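Local atomic coordinates of hypothetical protein SA2161 (Staphylococcus aureus, PDB entry 1Y7R), a protein that is of unknown function but belongs to the GNAT family and probably transfers an acetyl group from acetyl-coenzyme A to an unidentified acceptor. Residues Val71-Ser74 with Tyr75-Gln78. The protein carries 4 engineered substitutions. Residues are numbered along the deposited sequence; the frame is centred on the assembly and turned at random.
Sequences VLKS and YQGQ. Engineered in segment 71-74: Leu72 (natural residue Ser). With PO4 (phosphate ion), chain D.
Leu72 and Tyr75 meet across a short 3-10 turn that leads from strand 63-71 towards helix 80-95. Two backbone bonds close it. Tyr75 N donates to Leu72 O at 2.8 Å. Gln76 N donates to Lys73 O at 3.1 Å, and this second bond is the straighter (165°). Both join residues three apart, the spacing of a 3-10 turn.

Apolar packing comes next. The side chains of Leu72, an engineered residue replacing serine, and Tyr75 run side by side in the same direction, with Leu72 CD1 3.7 Å from Tyr75 CD1. Leu72 is buried, reaching Leu17 of helix 11-20 and Ile51 of strand 49-58. Tyrosine suits a partly exposed place, since its ring carbons pack on Leu72 while its hydroxyl extends to a hydrogen bond with Asp46. Val71 CG1 lies 4.0 Å from Tyr75 CB; a branched, apolar residue suits this strand end, where it also touches Ile84 of helix 80-95. A polar neighbour of the ring, Ser74 OG, approaches obliquely, 3.4 Å from Tyr75 CD1; its small hydroxyl suits an exposed turn.

On the solvent side, Lys73 bends at chi2 (44°), and this brings its long, flexible chain, apt for an exposed position, across the amide of Gln76.

A phosphate ion, probably from the crystallisation liquor, sits beyond the turn. Gly77 N donates to its O4 at 3.0 Å, and Gly81 N supplies another bond; the positive phi of Gly77 (81°) is readily adopted by glycine. Val71 CG2 comes within 3.4 Å of phosphate O3. The loop from Gln76 to Gly81 resembles the GNAT Q/R-x-x-G-x-G/A motif, with alanine at the first small position; that motif receives the pyrophosphate of acetyl-coenzyme A, so the ion probably marks the cofactor site.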
# COMPACT_ATOMS: atom_id res chain seq x y z
N VAL A 71 -10.95 -15.06 -0.47
CA VAL A 71 -11.22 -16.50 -0.46
C VAL A 71 -12.72 -16.65 -0.71
O VAL A 71 -13.51 -15.96 -0.07
CB VAL A 71 -10.81 -17.13 0.92
CG1 VAL A 71 -11.32 -18.57 1.06
CG2 VAL A 71 -9.26 -17.00 1.16
N LEU A 72 -13.13 -17.53 -1.62
CA LEU A 72 -14.57 -17.79 -1.83
C LEU A 72 -15.32 -17.95 -0.52
O LEU A 72 -14.86 -18.65 0.40
CB LEU A 72 -14.79 -19.04 -2.66
CG LEU A 72 -14.31 -18.96 -4.09
CD1 LEU A 72 -14.49 -20.34 -4.72
CD2 LEU A 72 -15.14 -17.91 -4.84
N LYS A 73 -16.49 -17.31 -0.44
CA LYS A 73 -17.31 -17.45 0.76
C LYS A 73 -17.49 -18.94 1.12
O LYS A 73 -17.34 -19.32 2.28
CB LYS A 73 -18.65 -16.78 0.53
CG LYS A 73 -19.05 -15.73 1.58
CD LYS A 73 -17.94 -14.76 1.99
CE LYS A 73 -18.35 -13.98 3.27
NZ LYS A 73 -17.20 -13.31 4.00
N SER A 74 -17.73 -19.78 0.12
CA SER A 74 -17.99 -21.20 0.35
C SER A 74 -16.75 -21.97 0.84
O SER A 74 -16.88 -23.07 1.38
CB SER A 74 -18.58 -21.88 -0.90
OG SER A 74 -17.68 -21.77 -1.99
N TYR A 75 -15.56 -21.38 0.66
CA TYR A 75 -14.29 -21.96 1.13
C TYR A 75 -13.71 -21.28 2.37
O TYR A 75 -12.61 -21.66 2.84
CB TYR A 75 -13.26 -21.89 0.01
CG TYR A 75 -13.45 -22.95 -1.06
CD1 TYR A 75 -14.44 -22.83 -2.03
CD2 TYR A 75 -12.62 -24.08 -1.10
CE1 TYR A 75 -14.62 -23.80 -2.99
CE2 TYR A 75 -12.78 -25.06 -2.06
CZ TYR A 75 -13.80 -24.92 -3.01
OH TYR A 75 -13.96 -25.89 -3.99
N GLN A 76 -14.42 -20.28 2.92
CA GLN A 76 -13.89 -19.53 4.05
C GLN A 76 -14.01 -20.36 5.34
O GLN A 76 -14.78 -21.34 5.40
CB GLN A 76 -14.60 -18.18 4.21
CG GLN A 76 -14.10 -17.12 3.20
CD GLN A 76 -14.83 -15.78 3.31
OE1 GLN A 76 -14.74 -14.91 2.41
NE2 GLN A 76 -15.53 -15.59 4.39
N GLY A 77 -13.24 -19.99 6.35
CA GLY A 77 -13.37 -20.61 7.68
C GLY A 77 -12.68 -21.95 7.81
O GLY A 77 -12.98 -22.74 8.72
N GLN A 78 -11.70 -22.23 6.95
CA GLN A 78 -11.00 -23.53 7.04
C GLN A 78 -9.53 -23.57 6.64
O GLN A 78 -9.02 -24.63 6.26
CB GLN A 78 -11.74 -24.58 6.24
CG GLN A 78 -11.89 -24.28 4.78
CD GLN A 78 -13.00 -25.11 4.22
OE1 GLN A 78 -12.90 -26.32 4.21
NE2 GLN A 78 -14.11 -24.47 3.83
P PO4 D . -10.41 -17.26 5.74
O1 PO4 D . -9.76 -16.56 6.92
O2 PO4 D . -9.91 -18.67 5.64
O3 PO4 D . -9.97 -16.52 4.49
O4 PO4 D . -11.91 -17.31 5.90